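Local coordinates for mandelate racemase/muconate lactonizing enzyme-like protein (PDB 2QQ6) that binds a magnesium ion and may act as a lyase of the mandelate racemase/muconate lactonizing enzyme family, at residues N185-S189 and R220-S225; H193-V197 and R228-M233; V213-G219 and L238-P244; V285-D291 and I313-N319. All coordinates share one frame; numbering follows the deposited sequence.

Contact 1: residues N185-S189 and R220-S225; sequences NGAIS and RFDIPS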
loop_
_atom_site.group_PDB
_atom_site.type_symbol
_atom_site.label_atom_id
_atom_site.label_comp_id
_atom_site.label_asym_id
_atom_site.label_seq_id
_atom_site.Cartn_x
_atom_site.Cartn_y
_atom_site.Cartn_z
ATOM N N ASN B 185 -8.099 -21.484 6.492
ATOM C CA ASN B 185 -7.589 -21.339 7.849
ATOM C C ASN B 185 -6.091 -21.595 7.693
ATOM O O ASN B 185 -5.628 -21.935 6.593
ATOM C CB ASN B 185 -8.210 -22.347 8.829
ATOM C CG ASN B 185 -8.153 -23.785 8.336
ATOM O OD1 ASN B 185 -7.184 -24.223 7.712
ATOM N ND2 ASN B 185 -9.193 -24.539 8.648
ATOM N N GLY B 186 -5.321 -21.426 8.757
ATOM C CA GLY B 186 -3.893 -21.652 8.617
ATOM C C GLY B 186 -3.413 -22.765 9.507
ATOM O O GLY B 186 -2.290 -22.736 10.003
ATOM N N ALA B 187 -4.273 -23.755 9.696
ATOM C CA ALA B 187 -3.967 -24.876 10.558
ATOM C C ALA B 187 -2.986 -25.842 9.915
ATOM O O ALA B 187 -2.987 -26.001 8.707
ATOM C CB ALA B 187 -5.257 -25.587 10.917
ATOM N N ILE B 188 -2.131 -26.462 10.727
ATOM C CA ILE B 188 -1.155 -27.447 10.240
ATOM C C ILE B 188 -1.609 -28.778 10.798
ATOM O O ILE B 188 -1.761 -28.914 12.005
ATOM C CB ILE B 188 0.277 -27.191 10.772
ATOM C CG1 ILE B 188 0.778 -25.817 10.324
ATOM C CG2 ILE B 188 1.227 -28.274 10.267
ATOM C CD1 ILE B 188 2.229 -25.566 10.682
ATOM N N SER B 189 -1.827 -29.752 9.923
ATOM C CA SER B 189 -2.294 -31.060 10.350
ATOM C C SER B 189 -1.206 -31.864 11.033
ATOM O O SER B 189 -0.026 -31.546 10.919
ATOM C CB SER B 189 -2.830 -31.836 9.152
ATOM O OG SER B 189 -1.783 -32.212 8.286
ATOM N N ARG B 220 1.551 -18.107 6.741
ATOM C CA ARG B 220 0.276 -18.701 6.353
ATOM C C ARG B 220 -0.474 -19.366 7.498
ATOM O O ARG B 220 -1.530 -19.953 7.254
ATOM C CB ARG B 220 0.480 -19.796 5.292
ATOM C CG ARG B 220 1.590 -19.587 4.289
ATOM C CD ARG B 220 1.122 -18.860 3.057
ATOM N NE ARG B 220 2.116 -18.968 1.999
ATOM C CZ ARG B 220 2.014 -18.379 0.816
ATOM N NH1 ARG B 220 0.955 -17.628 0.533
ATOM N NH2 ARG B 220 2.970 -18.541 -0.080
ATOM N N PHE B 221 0.025 -19.286 8.732
ATOM C CA PHE B 221 -0.648 -20.010 9.812
ATOM C C PHE B 221 -1.190 -19.290 11.030
ATOM O O PHE B 221 -0.778 -18.179 11.364
ATOM C CB PHE B 221 0.262 -21.144 10.263
ATOM C CG PHE B 221 0.976 -21.794 9.128
ATOM C CD1 PHE B 221 2.123 -21.217 8.593
ATOM C CD2 PHE B 221 0.462 -22.943 8.534
ATOM C CE1 PHE B 221 2.742 -21.775 7.487
ATOM C CE2 PHE B 221 1.074 -23.511 7.424
ATOM C CZ PHE B 221 2.213 -22.930 6.899
ATOM N N ASP B 222 -2.126 -19.973 11.683
ATOM C CA ASP B 222 -2.784 -19.488 12.885
ATOM C C ASP B 222 -1.873 -19.627 14.094
ATOM O O ASP B 222 -0.845 -20.302 14.053
ATOM C CB ASP B 222 -4.076 -20.265 13.149
ATOM C CG ASP B 222 -3.843 -21.755 13.260
ATOM O OD1 ASP B 222 -2.722 -22.154 13.653
ATOM O OD2 ASP B 222 -4.780 -22.531 12.972
ATOM N N ILE B 223 -2.282 -18.998 15.182
ATOM C CA ILE B 223 -1.509 -19.025 16.401
ATOM C C ILE B 223 -1.069 -20.425 16.828
ATOM O O ILE B 223 0.128 -20.665 17.014
ATOM C CB ILE B 223 -2.289 -18.320 17.547
ATOM C CG1 ILE B 223 -2.221 -16.803 17.351
ATOM C CG2 ILE B 223 -1.716 -18.704 18.892
ATOM C CD1 ILE B 223 -0.825 -16.250 17.473
ATOM N N PRO B 224 -2.023 -21.370 16.971
ATOM C CA PRO B 224 -1.707 -22.742 17.384
ATOM C C PRO B 224 -0.640 -23.433 16.531
ATOM O O PRO B 224 0.357 -23.945 17.054
ATOM C CB PRO B 224 -3.059 -23.442 17.303
ATOM C CG PRO B 224 -4.000 -22.366 17.637
ATOM C CD PRO B 224 -3.479 -21.217 16.816
ATOM N N SER B 225 -0.848 -23.446 15.220
ATOM C CA SER B 225 0.105 -24.092 14.329
ATOM C C SER B 225 1.493 -23.439 14.431
ATOM O O SER B 225 2.512 -24.122 14.547
ATOM C CB SER B 225 -0.416 -24.044 12.879
ATOM O OG SER B 225 -1.632 -24.765 12.728
#

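Contact 2: residues H193-V197 and R228-M233; sequences HEAMV and RFARAM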
loop_
_atom_site.group_PDB
_atom_site.type_symbol
_atom_site.label_atom_id
_atom_site.label_comp_id
_atom_site.label_asym_id
_atom_site.label_seq_id
_atom_site.Cartn_x
_atom_site.Cartn_y
_atom_site.Cartn_z
ATOM N N HIS B 193 2.610 -31.583 9.641
ATOM C CA HIS B 193 3.565 -31.073 10.604
ATOM C C HIS B 193 4.837 -31.922 10.594
ATOM O O HIS B 193 5.943 -31.391 10.551
ATOM C CB HIS B 193 2.926 -31.096 11.992
ATOM C CG HIS B 193 3.840 -30.659 13.094
ATOM N ND1 HIS B 193 3.771 -29.407 13.666
ATOM C CD2 HIS B 193 4.839 -31.312 13.732
ATOM C CE1 HIS B 193 4.688 -29.310 14.612
ATOM N NE2 HIS B 193 5.350 -30.452 14.671
ATOM N N GLU B 194 4.686 -33.243 10.632
ATOM C CA GLU B 194 5.850 -34.114 10.630
ATOM C C GLU B 194 6.579 -33.918 9.322
ATOM O O GLU B 194 7.800 -33.888 9.283
ATOM C CB GLU B 194 5.441 -35.578 10.764
ATOM C CG GLU B 194 4.369 -35.837 11.803
ATOM C CD GLU B 194 4.710 -35.270 13.173
ATOM O OE1 GLU B 194 3.769 -34.811 13.871
ATOM O OE2 GLU B 194 5.907 -35.289 13.553
ATOM N N ALA B 195 5.818 -33.782 8.246
ATOM C CA ALA B 195 6.406 -33.590 6.931
ATOM C C ALA B 195 7.362 -32.410 6.945
ATOM O O ALA B 195 8.474 -32.491 6.431
ATOM C CB ALA B 195 5.313 -33.364 5.899
HETATM N N MSE B 196 6.921 -31.313 7.543
HETATM C CA MSE B 196 7.734 -30.108 7.606
HETATM C C MSE B 196 9.022 -30.261 8.415
HETATM O O MSE B 196 10.104 -29.858 7.968
HETATM C CB MSE B 196 6.893 -28.965 8.155
HETATM C CG MSE B 196 5.836 -28.509 7.178
HETATM SE SE MSE B 196 4.350 -27.547 8.056
HETATM C CE MSE B 196 5.290 -25.851 8.439
ATOM N N VAL B 197 8.905 -30.832 9.608
ATOM C CA VAL B 197 10.070 -31.039 10.448
ATOM C C VAL B 197 11.038 -31.973 9.726
ATOM O O VAL B 197 12.260 -31.871 9.866
ATOM C CB VAL B 197 9.677 -31.676 11.782
ATOM C CG1 VAL B 197 10.895 -31.822 12.657
ATOM C CG2 VAL B 197 8.629 -30.831 12.462
ATOM N N ARG B 228 3.093 -24.439 17.812
ATOM C CA ARG B 228 3.466 -25.841 17.856
ATOM C C ARG B 228 4.645 -26.102 16.930
ATOM O O ARG B 228 5.543 -26.871 17.273
ATOM C CB ARG B 228 2.286 -26.730 17.456
ATOM C CG ARG B 228 2.537 -28.210 17.696
ATOM C CD ARG B 228 1.474 -29.133 17.085
ATOM N NE ARG B 228 1.964 -30.518 17.056
ATOM C CZ ARG B 228 1.400 -31.532 16.391
ATOM N NH1 ARG B 228 0.287 -31.351 15.672
ATOM N NH2 ARG B 228 1.969 -32.737 16.429
ATOM N N PHE B 229 4.665 -25.459 15.765
ATOM C CA PHE B 229 5.764 -25.693 14.844
ATOM C C PHE B 229 7.040 -25.038 15.327
ATOM O O PHE B 229 8.126 -25.596 15.167
ATOM C CB PHE B 229 5.441 -25.186 13.437
ATOM C CG PHE B 229 6.508 -25.514 12.435
ATOM C CD1 PHE B 229 6.707 -26.827 12.024
ATOM C CD2 PHE B 229 7.393 -24.525 11.985
ATOM C CE1 PHE B 229 7.774 -27.160 11.187
ATOM C CE2 PHE B 229 8.476 -24.844 11.141
ATOM C CZ PHE B 229 8.669 -26.164 10.743
ATOM N N ALA B 230 6.911 -23.851 15.913
ATOM C CA ALA B 230 8.072 -23.124 16.423
ATOM C C ALA B 230 8.747 -23.911 17.531
ATOM O O ALA B 230 9.968 -24.079 17.519
ATOM C CB ALA B 230 7.660 -21.778 16.946
ATOM N N ARG B 231 7.956 -24.393 18.487
ATOM C CA ARG B 231 8.513 -25.160 19.595
ATOM C C ARG B 231 9.318 -26.325 19.048
ATOM O O ARG B 231 10.257 -26.786 19.673
ATOM C CB ARG B 231 7.404 -25.663 20.519
ATOM N N ALA B 232 8.966 -26.792 17.860
ATOM C CA ALA B 232 9.680 -27.910 17.267
ATOM C C ALA B 232 10.942 -27.458 16.555
ATOM O O ALA B 232 11.860 -28.239 16.364
ATOM C CB ALA B 232 8.770 -28.662 16.304
HETATM N N MSE B 233 10.996 -26.197 16.162
HETATM C CA MSE B 233 12.176 -25.700 15.478
HETATM C C MSE B 233 13.320 -25.435 16.439
HETATM O O MSE B 233 14.447 -25.152 16.016
HETATM C CB MSE B 233 11.841 -24.423 14.710
HETATM C CG MSE B 233 11.100 -24.700 13.412
HETATM SE SE MSE B 233 12.162 -25.958 12.285
HETATM C CE MSE B 233 11.320 -27.688 12.803
#

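Contact 3: residues V213-G219 and L238-P244; sequences VAIDMHG and LLWLEEP. With MG (magnesium ion), chain D.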
loop_
_atom_site.group_PDB
_atom_site.type_symbol
_atom_site.label_atom_id
_atom_site.label_comp_id
_atom_site.label_asym_id
_atom_site.label_seq_id
_atom_site.Cartn_x
_atom_site.Cartn_y
_atom_site.Cartn_z
ATOM N N VAL B 213 21.382 -22.068 8.641
ATOM C CA VAL B 213 20.149 -22.279 7.915
ATOM C C VAL B 213 18.913 -21.633 8.534
ATOM O O VAL B 213 18.585 -21.850 9.696
ATOM C CB VAL B 213 19.916 -23.795 7.694
ATOM C CG1 VAL B 213 20.269 -24.560 8.937
ATOM C CG2 VAL B 213 18.477 -24.050 7.292
ATOM N N ALA B 214 18.240 -20.826 7.720
ATOM C CA ALA B 214 17.021 -20.138 8.119
ATOM C C ALA B 214 15.867 -20.739 7.323
ATOM O O ALA B 214 16.071 -21.253 6.225
ATOM C CB ALA B 214 17.141 -18.639 7.855
ATOM N N ILE B 215 14.663 -20.663 7.890
ATOM C CA ILE B 215 13.449 -21.238 7.301
ATOM C C ILE B 215 12.261 -20.270 7.177
ATOM O O ILE B 215 11.886 -19.604 8.142
ATOM C CB ILE B 215 13.026 -22.455 8.141
ATOM C CG1 ILE B 215 14.082 -23.552 7.985
ATOM C CG2 ILE B 215 11.624 -22.916 7.761
ATOM C CD1 ILE B 215 13.845 -24.768 8.852
ATOM N N ASP B 216 11.661 -20.221 5.988
ATOM C CA ASP B 216 10.535 -19.328 5.716
ATOM C C ASP B 216 9.222 -20.090 5.760
ATOM O O ASP B 216 9.128 -21.204 5.250
ATOM C CB ASP B 216 10.692 -18.698 4.326
ATOM C CG ASP B 216 9.840 -17.450 4.131
ATOM O OD1 ASP B 216 8.784 -17.299 4.787
ATOM O OD2 ASP B 216 10.220 -16.619 3.283
HETATM N N MSE B 217 8.212 -19.481 6.376
HETATM C CA MSE B 217 6.880 -20.071 6.462
HETATM C C MSE B 217 5.879 -19.287 5.620
HETATM O O MSE B 217 4.695 -19.589 5.606
HETATM C CB MSE B 217 6.404 -20.109 7.908
HETATM C CG MSE B 217 7.216 -21.012 8.809
HETATM SE SE MSE B 217 6.302 -21.427 10.547
HETATM C CE MSE B 217 7.334 -20.303 11.719
ATOM N N HIS B 218 6.375 -18.267 4.931
ATOM C CA HIS B 218 5.555 -17.419 4.078
ATOM C C HIS B 218 4.259 -16.960 4.726
ATOM O O HIS B 218 3.250 -16.782 4.054
ATOM C CB HIS B 218 5.283 -18.134 2.753
ATOM C CG HIS B 218 6.491 -18.200 1.870
ATOM N ND1 HIS B 218 6.981 -19.384 1.362
ATOM C CD2 HIS B 218 7.358 -17.238 1.476
ATOM C CE1 HIS B 218 8.099 -19.147 0.703
ATOM N NE2 HIS B 218 8.353 -17.852 0.758
ATOM N N GLY B 219 4.323 -16.775 6.048
ATOM C CA GLY B 219 3.196 -16.340 6.867
ATOM C C GLY B 219 1.830 -16.840 6.454
ATOM O O GLY B 219 1.027 -16.086 5.913
ATOM N N LEU B 238 18.148 -23.097 14.251
ATOM C CA LEU B 238 17.967 -22.343 13.015
ATOM C C LEU B 238 18.548 -20.937 13.129
ATOM O O LEU B 238 18.751 -20.425 14.226
ATOM C CB LEU B 238 16.483 -22.219 12.673
ATOM C CG LEU B 238 15.620 -23.472 12.665
ATOM C CD1 LEU B 238 14.207 -23.077 12.291
ATOM C CD2 LEU B 238 16.168 -24.483 11.676
ATOM N N LEU B 239 18.817 -20.318 11.985
ATOM C CA LEU B 239 19.344 -18.959 11.978
ATOM C C LEU B 239 18.188 -18.097 12.494
ATOM O O LEU B 239 18.369 -17.165 13.289
ATOM C CB LEU B 239 19.751 -18.544 10.551
ATOM C CG LEU B 239 20.359 -17.144 10.393
ATOM C CD1 LEU B 239 21.474 -16.946 11.400
ATOM C CD2 LEU B 239 20.890 -16.970 8.999
ATOM N N TRP B 240 16.995 -18.442 12.030
ATOM C CA TRP B 240 15.773 -17.776 12.431
ATOM C C TRP B 240 14.625 -18.490 11.747
ATOM O O TRP B 240 14.837 -19.337 10.874
ATOM C CB TRP B 240 15.784 -16.291 12.032
ATOM C CG TRP B 240 15.530 -16.006 10.587
ATOM C CD1 TRP B 240 14.413 -16.325 9.862
ATOM C CD2 TRP B 240 16.388 -15.286 9.699
ATOM N NE1 TRP B 240 14.523 -15.846 8.580
ATOM C CE2 TRP B 240 15.725 -15.201 8.452
ATOM C CE3 TRP B 240 17.654 -14.698 9.835
ATOM C CZ2 TRP B 240 16.286 -14.549 7.349
ATOM C CZ3 TRP B 240 18.212 -14.049 8.736
ATOM C CH2 TRP B 240 17.523 -13.981 7.509
ATOM N N LEU B 241 13.412 -18.145 12.156
ATOM C CA LEU B 241 12.207 -18.718 11.584
ATOM C C LEU B 241 11.419 -17.526 11.039
ATOM O O LEU B 241 11.015 -16.650 11.800
ATOM C CB LEU B 241 11.437 -19.457 12.670
ATOM C CG LEU B 241 10.214 -20.250 12.235
ATOM C CD1 LEU B 241 10.544 -21.094 11.033
ATOM C CD2 LEU B 241 9.728 -21.103 13.398
ATOM N N GLU B 242 11.226 -17.511 9.720
ATOM C CA GLU B 242 10.554 -16.426 8.999
ATOM C C GLU B 242 9.026 -16.476 8.894
ATOM O O GLU B 242 8.439 -17.475 8.488
ATOM C CB GLU B 242 11.162 -16.334 7.585
ATOM C CG GLU B 242 10.939 -15.030 6.810
ATOM C CD GLU B 242 11.800 -14.941 5.539
ATOM O OE1 GLU B 242 13.026 -15.120 5.639
ATOM O OE2 GLU B 242 11.262 -14.681 4.442
ATOM N N GLU B 243 8.396 -15.372 9.268
ATOM C CA GLU B 243 6.947 -15.204 9.198
ATOM C C GLU B 243 6.012 -16.386 9.452
ATOM O O GLU B 243 5.450 -16.934 8.512
ATOM C CB GLU B 243 6.558 -14.611 7.833
ATOM C CG GLU B 243 7.275 -13.330 7.428
ATOM C CD GLU B 243 6.887 -12.871 6.031
ATOM O OE1 GLU B 243 6.990 -13.699 5.098
ATOM O OE2 GLU B 243 6.486 -11.695 5.860
ATOM N N PRO B 244 5.816 -16.786 10.716
ATOM C CA PRO B 244 4.904 -17.908 10.961
ATOM C C PRO B 244 3.448 -17.489 10.762
ATOM O O PRO B 244 2.612 -18.290 10.369
ATOM C CB PRO B 244 5.184 -18.274 12.409
ATOM C CG PRO B 244 5.603 -16.973 13.007
ATOM C CD PRO B 244 6.522 -16.413 11.951
HETATM MG MG MG D . 10.394 -14.554 2.418
#

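Contact 4: residues V285-D291 and I313-N319; sequences VDYVMPD and IPFAPHN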
loop_
_atom_site.group_PDB
_atom_site.type_symbol
_atom_site.label_atom_id
_atom_site.label_comp_id
_atom_site.label_asym_id
_atom_site.label_seq_id
_atom_site.Cartn_x
_atom_site.Cartn_y
_atom_site.Cartn_z
ATOM N N VAL B 285 10.488 -9.049 16.751
ATOM C CA VAL B 285 11.519 -9.726 15.975
ATOM C C VAL B 285 12.865 -9.859 16.624
ATOM O O VAL B 285 13.264 -9.037 17.440
ATOM C CB VAL B 285 11.789 -9.010 14.650
ATOM C CG1 VAL B 285 10.541 -8.962 13.815
ATOM C CG2 VAL B 285 12.298 -7.620 14.918
ATOM N N ASP B 286 13.570 -10.907 16.235
ATOM C CA ASP B 286 14.920 -11.129 16.708
ATOM C C ASP B 286 15.774 -10.518 15.606
ATOM O O ASP B 286 16.843 -9.981 15.865
ATOM C CB ASP B 286 15.204 -12.621 16.837
ATOM C CG ASP B 286 14.682 -13.198 18.131
ATOM O OD1 ASP B 286 15.434 -13.178 19.136
ATOM O OD2 ASP B 286 13.518 -13.661 18.148
ATOM N N TYR B 287 15.267 -10.602 14.376
ATOM C CA TYR B 287 15.922 -10.061 13.190
ATOM C C TYR B 287 14.922 -9.251 12.392
ATOM O O TYR B 287 13.716 -9.450 12.506
ATOM C CB TYR B 287 16.421 -11.164 12.270
ATOM C CG TYR B 287 17.624 -11.915 12.761
ATOM C CD1 TYR B 287 17.508 -12.903 13.735
ATOM C CD2 TYR B 287 18.886 -11.636 12.252
ATOM C CE1 TYR B 287 18.616 -13.587 14.184
ATOM C CE2 TYR B 287 19.997 -12.315 12.697
ATOM C CZ TYR B 287 19.857 -13.283 13.658
ATOM O OH TYR B 287 20.965 -13.944 14.106
ATOM N N VAL B 288 15.432 -8.352 11.559
ATOM C CA VAL B 288 14.580 -7.513 10.728
ATOM C C VAL B 288 15.042 -7.701 9.311
ATOM O O VAL B 288 16.238 -7.842 9.066
ATOM C CB VAL B 288 14.733 -6.030 11.037
ATOM C CG1 VAL B 288 13.446 -5.327 10.724
ATOM C CG2 VAL B 288 15.134 -5.827 12.469
HETATM N N MSE B 289 14.106 -7.680 8.372
HETATM C CA MSE B 289 14.487 -7.870 7.001
HETATM C C MSE B 289 13.615 -7.167 5.989
HETATM O O MSE B 289 12.830 -7.808 5.300
HETATM C CB MSE B 289 14.513 -9.350 6.696
HETATM C CG MSE B 289 13.232 -10.043 7.021
HETATM SE SE MSE B 289 13.271 -11.931 6.454
HETATM C CE MSE B 289 12.284 -11.758 4.731
ATOM N N PRO B 290 13.729 -5.837 5.883
ATOM C CA PRO B 290 12.895 -5.157 4.898
ATOM C C PRO B 290 13.548 -5.363 3.533
ATOM O O PRO B 290 14.607 -5.988 3.439
ATOM C CB PRO B 290 12.935 -3.707 5.363
ATOM C CG PRO B 290 14.304 -3.578 5.910
ATOM C CD PRO B 290 14.496 -4.870 6.687
ATOM N N ASP B 291 12.923 -4.853 2.479
ATOM C CA ASP B 291 13.467 -5.005 1.136
ATOM C C ASP B 291 13.673 -3.617 0.527
ATOM O O ASP B 291 12.713 -2.952 0.140
ATOM C CB ASP B 291 12.495 -5.836 0.289
ATOM C CG ASP B 291 13.103 -6.317 -1.021
ATOM O OD1 ASP B 291 13.545 -5.469 -1.826
ATOM O OD2 ASP B 291 13.130 -7.547 -1.254
ATOM N N ILE B 313 19.277 -5.217 17.420
ATOM C CA ILE B 313 18.689 -6.190 16.515
ATOM C C ILE B 313 19.346 -6.197 15.129
ATOM O O ILE B 313 19.501 -5.152 14.486
ATOM C CB ILE B 313 17.196 -5.932 16.353
ATOM C CG1 ILE B 313 16.500 -6.325 17.651
ATOM C CG2 ILE B 313 16.654 -6.682 15.134
ATOM C CD1 ILE B 313 15.010 -6.449 17.544
ATOM N N PRO B 314 19.741 -7.386 14.654
ATOM C CA PRO B 314 20.386 -7.560 13.351
ATOM C C PRO B 314 19.555 -7.113 12.152
ATOM O O PRO B 314 18.348 -7.318 12.107
ATOM C CB PRO B 314 20.680 -9.054 13.321
ATOM C CG PRO B 314 20.903 -9.380 14.768
ATOM C CD PRO B 314 19.774 -8.645 15.418
ATOM N N PHE B 315 20.234 -6.512 11.180
ATOM C CA PHE B 315 19.623 -6.030 9.946
ATOM C C PHE B 315 19.987 -6.968 8.780
ATOM O O PHE B 315 21.145 -7.039 8.365
ATOM C CB PHE B 315 20.139 -4.625 9.653
ATOM C CG PHE B 315 19.626 -4.037 8.373
ATOM C CD1 PHE B 315 18.284 -3.713 8.231
ATOM C CD2 PHE B 315 20.490 -3.791 7.312
ATOM C CE1 PHE B 315 17.815 -3.139 7.059
ATOM C CE2 PHE B 315 20.029 -3.219 6.135
ATOM C CZ PHE B 315 18.693 -2.896 6.007
ATOM N N ALA B 316 19.001 -7.684 8.255
ATOM C CA ALA B 316 19.243 -8.618 7.159
ATOM C C ALA B 316 18.155 -8.482 6.113
ATOM O O ALA B 316 17.232 -9.282 6.062
ATOM C CB ALA B 316 19.274 -10.036 7.697
ATOM N N PRO B 317 18.269 -7.480 5.242
ATOM C CA PRO B 317 17.283 -7.229 4.190
ATOM C C PRO B 317 16.926 -8.403 3.284
ATOM O O PRO B 317 17.749 -9.270 3.001
ATOM C CB PRO B 317 17.895 -6.064 3.421
ATOM C CG PRO B 317 19.354 -6.300 3.571
ATOM C CD PRO B 317 19.481 -6.673 5.026
ATOM N N HIS B 318 15.670 -8.405 2.843
ATOM C CA HIS B 318 15.109 -9.415 1.948
ATOM C C HIS B 318 15.487 -8.917 0.551
ATOM O O HIS B 318 15.334 -7.737 0.250
ATOM C CB HIS B 318 13.578 -9.464 2.160
ATOM C CG HIS B 318 12.835 -10.388 1.237
ATOM N ND1 HIS B 318 12.138 -9.937 0.133
ATOM C CD2 HIS B 318 12.631 -11.727 1.285
ATOM C CE1 HIS B 318 11.536 -10.957 -0.452
ATOM N NE2 HIS B 318 11.820 -12.055 0.227
ATOM N N ASN B 319 16.002 -9.805 -0.288
ATOM C CA ASN B 319 16.426 -9.423 -1.627
ATOM C C ASN B 319 15.906 -10.388 -2.670
ATOM O O ASN B 319 16.104 -11.597 -2.558
ATOM C CB ASN B 319 17.955 -9.403 -1.698
ATOM C CG ASN B 319 18.482 -8.807 -2.993
ATOM O OD1 ASN B 319 18.028 -9.145 -4.086
ATOM N ND2 ASN B 319 19.458 -7.922 -2.873
#

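Contact 1: residues N185-S189 and R220-S225
Ser225 and Gly186 carry most of the polar chemistry here. The amide of Ile188 donates to Ser225 OG, with Ile188 N and Ser225 OG 2.7 Å apart and a bent N-H...O angle of 134°. The carbonyl of Gly186 is served from the other segment: Asp222 N lies 3.2 Å from Gly186 O, and the donor stands above the carbonyl plane, not on a lone pair. The hydroxyl proton of Ser225 is less certain. Asp222 OD1, 3.0 Å from Ser225 OG, and Gly186 O both lie within its reach, each as a weak bond. Asp222 OD1 also takes Ser225 N at 2.8 Å, nearly along the carboxylate C-O axis, which makes Asp222 the N-cap of helix 223-233. With CG set between the backbone N and the carbonyl carbon (chi1 57°), the carboxylate folds back over that first turn, and OD2 is left to face Ala187 CA.

Beside this network, Ile188 and Phe221 cross at about a right angle. Ile188 CD1 rests over a face of the ring, 4.2 Å from the Phe221 ring centroid, while Gly186 O comes to the ring edge. Outside the pair, Ser189 caps helix 190-207, and its OG is bonded to Leu179 O. The guanidinium of Arg220 turns away to a salt bridge with Asp173 and a bond to Ala136 O. Two neighbouring beta-alpha loops are thus pinned together at the start of their helices, an arrangement of N-cap and loop-to-loop bonds at the C-terminal rim of the enolase-type beta/alpha barrel.

Contact 2: residues H193-V197 and R228-M233
His193 reaches across between two side chains of the opposite helix. On one face lies the guanidinium of Arg228, stacked flat with centres 4.2 Å apart and planes only 12° from parallel. Phe229 turns its edge toward the imidazole, an offset edge-to-face pair in which the His193 and Phe229 ring centroids are 5.9 Å apart. The torsion of His193 explains this reach: CG stands anti to the backbone N (chi1 177°), which carries the ring toward helix 223-233, between Arg228 and Phe229. Phe229 is gripped in turn by Met196, modelled, like Met233, as selenomethionine. Met196 CE sits over the middle of the ring, 3.9 Å from the Phe229 centroid, a CH-pi contact; SE lies obliquely to the same ring, a Met-aromatic contact. Met196 CB adds a touch at Phe229 CE1, 3.6 Å away.

Further along, Val197 CG2 packs on Phe229 CE1 at 4.0 Å and also meets the CE methyl of Met233. At the outer margin Glu194 OE1 and Arg228 NH2 form a long salt bridge of 3.8 Å, which lies at the far end of the stacked guanidinium.

Second-shell residues back these groups: Ile188 leans on His193, Leu144 on Met196, and Met217 on Phe229. The segment axes run in nearly the same sense, crossing at -31° with a closest approach of 11.0 Å. No hydrogen bond crosses the interface. Cohesion therefore rests on stacking and apolar packing, with the long salt bridge at the margin, and the positive charge of the stacked guanidinium would be expected to favour a neutral imidazole.

Contact 3: residues V213-G219 and L238-P244
Glu242 and Asp216 face each other as a parallel bridge pair, their side chains on one face of the sheet. Along Glu242, CB lies beside Ile215 O, 3.4 Å away, and CG passes Asp216 OD1. A chi1 of -162° and an extended chain bring the carboxylate alongside that of Asp216, their planes 50° apart. Glu242 OE2 binds magnesium at 2.2 Å, as does Asp216 OD2. Both oxygens bind the same cation, which accounts for two acceptors lying side by side without a hydrogen bond. OE1 has other partners: a salt bridge to Lys169 and a weak bond from Trp240 NE1.

Asp216 OD1 accepts His218 N at 2.6 Å, an Asx turn that would steady the carboxylate of Asp216. Beneath the site the strands are laced by Glu242 N to Ile215 O (2.7 Å) and Met217 N to Glu242 O. Farther back, Ala214 CB sits over the five-membered ring of Trp240, 3.8 Å from its centroid. Glu268, following strand 264-266, supplies the third carboxylate. Three acidic ligands at the ends of successive parallel strands are the magnesium site of the enolase superfamily barrel.

Contact 4: residues V285-D291 and I313-N319
His318 meets Asp291 through its ring and Pro290 through its backbone. His318 ND1 donates to Asp291 OD2 at 2.9 Å, a His-carboxylate bond that uses the anti lone pair of the oxygen. The bond is not flat: OD2 lies 25° out of the imidazole plane, and the carboxylate is turned 61° from the ring. Asp291 OD1 is engaged elsewhere, by Ala293 N, where Asp291 caps helix 292-295. With chi1 of His318 at 176°, CG points opposite to the backbone N, which directs the ring to Asp291 and Met289. There the CE methyl of Met289, modelled as selenomethionine, touches His318 CD2 at 3.5 Å. The backbone is fixed separately, His318 N donating to Pro290 O over 2.7 Å. Glu268 also touches the His318 side chain, which lies about 4 Å from the magnesium at nearest atoms.

At the other end Ile313 and Pro314 fill the contact. Ile313 CD1 reaches Val285 CG2 at 4.0 Å, while its CG2 branch lies on Asp286 O. The Pro314 ring comes over one face of Tyr287, Pro314 CG lying 3.7 Å from Tyr287 CE2. Between these ends, Val288 N bonds Pro314 O at 3.1 Å, and Ala316 N bonds Val288 O at 2.9 Å.

Segment 285-291 thereby stands between strand 264-266, bonded through Tyr287 and Met289, and segment 313-319, which is backbone-bonded in turn through Phe315 to Asn338 and Ala340, just ahead of strand 342-344. Helix 272-282 backs Val285 and Val288, and helix 298-310 backs Ile313 and Phe315.

Going from the N terminus, contact 1 opens in the loop before helix 190-207 and closes at the start of helix 223-233, looping over that first helix and strand 212-216. Contact 2 opens inside this loop and closes beyond it, so the two cross; contact 3, from 213-219 to 238-244, crosses both, its own loop holding helix 223-233. These three tie consecutive beta-alpha units together: loop to loop, helix to helix and strand to strand. Met233 on Leu238 joins contacts 2 and 3; a probable hydrogen bond, Phe221 N to Pro244 O, joins 1 and 3. Contact 4 follows in series, closing a loop that holds helices 292-295 and 298-310, and reaches contact 3 where Met289 packs against Glu242 and Trp240.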